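Local atomic coordinates of Mll8374 protein (Mesorhizobium loti, PDB entry 3B5E), a protein that probably acts as a carboxylesterase, a serine hydrolase of the alpha/beta-hydrolase fold that cleaves carboxylic ester bonds. Residues Ala90-Phe95 with Ser126-Leu131; Leu116-Gly121 with Leu141-Pro146. One frame throughout, in Å; residues are numbered along the deposited sequence. Where two conformers were deposited one is given.

Contact 1. Residues Ala90-Phe95 with Ser126-Leu131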
loop_
_atom_site.group_PDB
_atom_site.type_symbol
_atom_site.label_atom_id
_atom_site.label_comp_id
_atom_site.label_asym_id
_atom_site.label_seq_id
_atom_site.Cartn_x
_atom_site.Cartn_y
_atom_site.Cartn_z
ATOM N N ALA A 90 13.165 1.447 9.306
ATOM C CA ALA A 90 13.114 0.216 10.075
ATOM C C ALA A 90 11.896 -0.603 9.690
ATOM O O ALA A 90 11.994 -1.815 9.495
ATOM C CB ALA A 90 13.129 0.502 11.585
ATOM N N GLU A 91 10.751 0.058 9.607
ATOM C CA GLU A 91 9.477 -0.614 9.339
ATOM C C GLU A 91 9.383 -1.078 7.899
ATOM O O GLU A 91 8.855 -2.156 7.622
ATOM C CB GLU A 91 8.311 0.292 9.745
ATOM C CG GLU A 91 8.269 0.615 11.249
ATOM C CD GLU A 91 8.163 -0.635 12.118
ATOM O OE1 GLU A 91 7.290 -1.494 11.863
ATOM O OE2 GLU A 91 8.977 -0.763 13.052
ATOM N N THR A 92 9.943 -0.295 6.987
ATOM C CA THR A 92 9.975 -0.674 5.588
ATOM C C THR A 92 10.897 -1.906 5.396
ATOM O O THR A 92 10.558 -2.825 4.644
ATOM C CB THR A 92 10.353 0.533 4.682
ATOM O OG1 THR A 92 9.497 1.653 4.971
ATOM C CG2 THR A 92 10.234 0.190 3.217
ATOM N N ALA A 93 12.034 -1.940 6.098
ATOM C CA ALA A 93 12.950 -3.093 6.078
ATOM C C ALA A 93 12.265 -4.336 6.635
ATOM O O ALA A 93 12.365 -5.437 6.063
ATOM C CB ALA A 93 14.226 -2.789 6.871
ATOM N N ALA A 94 11.590 -4.170 7.769
ATOM C CA ALA A 94 10.841 -5.254 8.377
ATOM C C ALA A 94 9.762 -5.758 7.430
ATOM O O ALA A 94 9.611 -6.974 7.251
ATOM C CB ALA A 94 10.255 -4.826 9.713
ATOM N N PHE A 95 9.031 -4.843 6.797
ATOM C CA PHE A 95 7.948 -5.251 5.895
ATOM C C PHE A 95 8.425 -5.991 4.628
ATOM O O PHE A 95 7.758 -6.944 4.172
ATOM C CB PHE A 95 7.068 -4.070 5.540
ATOM C CG PHE A 95 5.765 -4.471 4.913
ATOM C CD1 PHE A 95 4.700 -4.895 5.706
ATOM C CD2 PHE A 95 5.625 -4.473 3.531
ATOM C CE1 PHE A 95 3.493 -5.279 5.133
ATOM C CE2 PHE A 95 4.426 -4.851 2.941
ATOM C CZ PHE A 95 3.361 -5.273 3.746
ATOM N N SER A 126 5.101 3.181 -0.991
ATOM C CA SER A 126 5.995 3.982 -1.840
ATOM C C SER A 126 7.417 3.949 -1.273
ATOM O O SER A 126 8.393 3.848 -2.011
ATOM C CB SER A 126 5.483 5.425 -1.970
ATOM O OG SER A 126 5.535 6.101 -0.724
ATOM N N SER A 127 7.542 4.007 0.044
ATOM C CA SER A 127 8.861 3.887 0.690
ATOM C C SER A 127 9.532 2.537 0.426
ATOM O O SER A 127 10.740 2.467 0.241
ATOM C CB SER A 127 8.715 4.094 2.204
ATOM O OG SER A 127 8.316 5.413 2.433
ATOM N N LEU A 128 8.716 1.480 0.443
ATOM C CA LEU A 128 9.177 0.139 0.154
ATOM C C LEU A 128 9.765 0.088 -1.249
ATOM O O LEU A 128 10.843 -0.477 -1.449
ATOM C CB LEU A 128 8.037 -0.865 0.335
ATOM C CG LEU A 128 8.314 -2.352 0.074
ATOM C CD1 LEU A 128 9.375 -2.938 1.040
ATOM C CD2 LEU A 128 6.990 -3.118 0.107
HETATM N N MSE A 129 9.050 0.652 -2.224
HETATM C CA MSE A 129 9.553 0.709 -3.609
HETATM C C MSE A 129 10.917 1.398 -3.720
HETATM O O MSE A 129 11.783 0.942 -4.453
HETATM C CB MSE A 129 8.565 1.441 -4.540
HETATM C CG MSE A 129 7.253 0.711 -4.760
HETATM SE SE MSE A 129 5.935 1.906 -5.653
HETATM C CE MSE A 129 7.103 2.563 -6.933
ATOM N N LEU A 130 11.096 2.495 -2.986
ATOM C CA LEU A 130 12.298 3.311 -3.115
ATOM C C LEU A 130 13.462 2.767 -2.318
ATOM O O LEU A 130 14.607 2.902 -2.728
ATOM C CB LEU A 130 11.984 4.745 -2.717
ATOM C CG LEU A 130 11.106 5.474 -3.747
ATOM C CD1 LEU A 130 10.427 6.648 -3.079
ATOM C CD2 LEU A 130 11.926 5.891 -4.979
ATOM N N LEU A 131 13.168 2.109 -1.207
ATOM C CA LEU A 131 14.200 1.620 -0.313
ATOM C C LEU A 131 14.556 0.132 -0.526
ATOM O O LEU A 131 15.664 -0.271 -0.184
ATOM C CB LEU A 131 13.781 1.859 1.133
ATOM C CG LEU A 131 13.640 3.311 1.615
ATOM C CD1 LEU A 131 12.976 3.369 2.977
ATOM C CD2 LEU A 131 15.001 4.062 1.685
#
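Ser127 O draws two backbone N-H groups of its own helix, Leu131 N at 2.8 Å and, weakly, Leu130 N at 3.2 Å, in the turn of helix that Thr92 meets. The side chains of Ser127 and Thr92 spend their hydroxyls at home: Ser127 OG bonds to Asn123 O and Thr92 OG1 to Ile88 O, each one turn back. With its hydroxyl bonded within its own helix, each of these small residues can turn a carbon to the other helix where the two cross. Thr92 was modelled in two conformers, and its side-chain contacts hold for the one given: OG1 lies 3.8 Å from Ser127 CB, and Thr92 CG2, anti to the backbone N, points at the backbone of Leu128 and approaches Leu131 CD1 at 4.2 Å. Leu128 divides its branches between two partners. Leu128 CD1 lies 3.8 Å from Thr92 O, whereas Leu128 CD2 comes to the edge of the Phe95 ring, in its plane, 3.9 Å from Phe95 CD2. The side chains of Leu128 and Phe95 cross at about a right angle. An alanine in place of Leu128 would probably open a gap beside the Phe95 edge and leave the ring less firmly held on that side. The short helical segments cross at -80° with axes 9.5 Å apart, so the helices touch over a short length only, burying 216 Å² in all. Phe95 also meets Phe18 edge-to-face and packs on Leu124. Thus helix 85-106 rests against helix 120-131, which in turn sends Ser126 and Met129 onto strand 138-142.

Contact 2. Residues Leu116-Gly121 with Leu141-Pro146; sequences LGYSNG and LLRPMP. With EDO (1,2-ethanediol), chain I.
The Tyr118 ring, its CG anti to the backbone N (chi1 173°), offers a flat edge to the aliphatic part of Arg143, whose CG lies in the ring plane 3.9 Å from Tyr118 CE1, while Ser119 CB lies over one face, offset toward the rim. Leu142 O also lies near the plane at the edge, 3.6 Å from Tyr118 CD1. The guanidinium stands 80° to the ring; Arg143 NH1 forms a salt bridge with Asp205 and NE bonds to Gly198 O, and Tyr118 OH bonds to His199 O. Two parallel-strand bonds join the backbones: Leu142 N to Gly117 O, 2.9 Å, and Ser119 N to Leu142 O, 2.8 Å. Beyond Tyr118 the chain turns sharply. Ser119 takes a positive phi of 59°, and a side chain on Gly117 would clash with Gly121 O; the GxSxG sequence and this strained turn fit a nucleophile elbow. Ser119 OG bonds to His199 NE2, consistent with a Ser-His-Asp triad completed by Asp169. A 1,2-ethanediol, probably from the crystallisation liquor, bridges Ser119 and Arg143: its O1 lies 2.8 Å from Ser119 OG, and its O2 donates to Arg143 O at 2.7 Å. Strands 113-118 and 138-142, linked through helix 120-131 as a beta-alpha-beta crossover, lie in the central sheet between strands 32-36 and 160-166.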
loop_
_atom_site.group_PDB
_atom_site.type_symbol
_atom_site.label_atom_id
_atom_site.label_comp_id
_atom_site.label_asym_id
_atom_site.label_seq_id
_atom_site.Cartn_x
_atom_site.Cartn_y
_atom_site.Cartn_z
ATOM N N LEU A 116 -1.573 -2.518 -2.260
ATOM C CA LEU A 116 -2.644 -1.515 -2.135
ATOM C C LEU A 116 -2.608 -0.884 -0.738
ATOM O O LEU A 116 -2.942 -1.545 0.254
ATOM C CB LEU A 116 -4.014 -2.163 -2.419
ATOM C CG LEU A 116 -5.308 -1.346 -2.173
ATOM C CD1 LEU A 116 -5.452 -0.182 -3.199
ATOM C CD2 LEU A 116 -6.572 -2.223 -2.140
ATOM N N GLY A 117 -2.228 0.403 -0.674
ATOM C CA GLY A 117 -2.139 1.145 0.578
ATOM C C GLY A 117 -3.062 2.346 0.575
ATOM O O GLY A 117 -3.335 2.962 -0.469
ATOM N N TYR A 118 -3.551 2.659 1.753
ATOM C CA TYR A 118 -4.311 3.871 2.017
ATOM C C TYR A 118 -3.572 4.776 2.974
ATOM O O TYR A 118 -3.258 4.381 4.114
ATOM C CB TYR A 118 -5.672 3.515 2.576
ATOM C CG TYR A 118 -6.507 4.701 3.042
ATOM C CD1 TYR A 118 -6.635 5.846 2.265
ATOM C CD2 TYR A 118 -7.191 4.650 4.267
ATOM C CE1 TYR A 118 -7.406 6.908 2.685
ATOM C CE2 TYR A 118 -7.953 5.695 4.701
ATOM C CZ TYR A 118 -8.038 6.849 3.924
ATOM O OH TYR A 118 -8.827 7.890 4.346
ATOM N N SER A 119 -3.283 5.988 2.478
ATOM C CA SER A 119 -2.738 7.079 3.271
ATOM C C SER A 119 -1.383 6.644 3.892
ATOM O O SER A 119 -0.451 6.365 3.140
ATOM C CB SER A 119 -3.796 7.563 4.258
ATOM O OG SER A 119 -3.516 8.874 4.692
ATOM N N ASN A 120 -1.261 6.604 5.216
ATOM C CA ASN A 120 -0.048 6.093 5.867
ATOM C C ASN A 120 0.395 4.746 5.260
ATOM O O ASN A 120 1.566 4.545 4.987
ATOM C CB ASN A 120 -0.299 5.976 7.364
ATOM C CG ASN A 120 0.939 5.561 8.160
ATOM O OD1 ASN A 120 0.829 4.705 9.016
ATOM N ND2 ASN A 120 2.098 6.168 7.887
ATOM N N GLY A 121 -0.561 3.849 4.989
ATOM C CA GLY A 121 -0.227 2.575 4.344
ATOM C C GLY A 121 0.320 2.707 2.929
ATOM O O GLY A 121 1.197 1.941 2.531
ATOM N N LEU A 141 -1.836 3.424 -4.743
ATOM C CA LEU A 141 -1.563 4.321 -3.650
ATOM C C LEU A 141 -2.747 5.285 -3.510
ATOM O O LEU A 141 -2.936 6.180 -4.344
ATOM C CB LEU A 141 -0.275 5.134 -3.908
ATOM C CG LEU A 141 1.012 4.352 -4.238
ATOM C CD1 LEU A 141 2.176 5.300 -4.452
ATOM C CD2 LEU A 141 1.383 3.322 -3.182
ATOM N N LEU A 142 -3.526 5.110 -2.452
ATOM C CA LEU A 142 -4.745 5.899 -2.255
ATOM C C LEU A 142 -4.436 7.014 -1.257
ATOM O O LEU A 142 -4.033 6.735 -0.122
ATOM C CB LEU A 142 -5.877 5.026 -1.754
ATOM C CG LEU A 142 -6.231 3.813 -2.619
ATOM C CD1 LEU A 142 -7.459 3.093 -2.039
ATOM C CD2 LEU A 142 -6.421 4.206 -4.086
ATOM N N ARG A 143 -4.599 8.261 -1.702
ATOM C CA ARG A 143 -4.304 9.468 -0.906
ATOM C C ARG A 143 -2.882 9.501 -0.302
ATOM O O ARG A 143 -2.725 9.722 0.891
ATOM C CB ARG A 143 -5.345 9.698 0.172
ATOM C CG ARG A 143 -6.779 9.436 -0.232
ATOM C CD ARG A 143 -7.292 10.424 -1.285
ATOM N NE ARG A 143 -8.705 10.134 -1.475
ATOM C CZ ARG A 143 -9.171 9.162 -2.248
ATOM N NH1 ARG A 143 -8.374 8.435 -3.023
ATOM N NH2 ARG A 143 -10.465 8.933 -2.281
ATOM N N PRO A 144 -1.827 9.296 -1.136
ATOM C CA PRO A 144 -0.461 9.274 -0.668
ATOM C C PRO A 144 0.196 10.663 -0.656
ATOM O O PRO A 144 -0.367 11.615 -1.154
ATOM C CB PRO A 144 0.234 8.418 -1.725
ATOM C CG PRO A 144 -0.513 8.861 -3.000
ATOM C CD PRO A 144 -1.908 9.049 -2.593
HETATM N N MSE A 145 1.386 10.736 -0.081
HETATM C CA MSE A 145 2.237 11.912 -0.110
HETATM C C MSE A 145 3.682 11.457 -0.005
HETATM O O MSE A 145 3.928 10.343 0.415
HETATM C CB MSE A 145 1.881 12.889 1.031
HETATM C CG MSE A 145 2.232 12.409 2.430
HETATM SE SE MSE A 145 1.910 13.786 3.738
HETATM C CE MSE A 145 3.299 15.065 3.229
ATOM N N PRO A 146 4.650 12.310 -0.414
ATOM C CA PRO A 146 6.047 12.004 -0.125
ATOM C C PRO A 146 6.315 12.077 1.376
ATOM O O PRO A 146 5.787 12.957 2.060
ATOM C CB PRO A 146 6.833 13.114 -0.872
ATOM C CG PRO A 146 5.831 13.715 -1.857
ATOM C CD PRO A 146 4.508 13.580 -1.152
HETATM C C1 EDO I . -0.599 10.967 5.077
HETATM O O1 EDO I . -1.033 9.752 5.661
HETATM C C2 EDO I . -1.341 11.211 3.769
HETATM O O2 EDO I . -0.801 10.497 2.635
#

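How the contacts relate
Helix 120-131 ties the two contacts together: its first residues belong to the turn of contact 2, and its last turns form one side of contact 1. The centres are about 13 Å apart, yet the two sets of residues touch where Ser126 CB packs on Leu141 CD1 at 4.1 Å. Along the chain the segments alternate, helix 85-106 leading into strand 113-118 and helix 120-131 into strand 138-142. Contact 2 holds the probable nucleophile Ser119 and the bound 1,2-ethanediol at the strand ends, whereas contact 1 is helix packing without a residue of that site, on the farther part of the same helix.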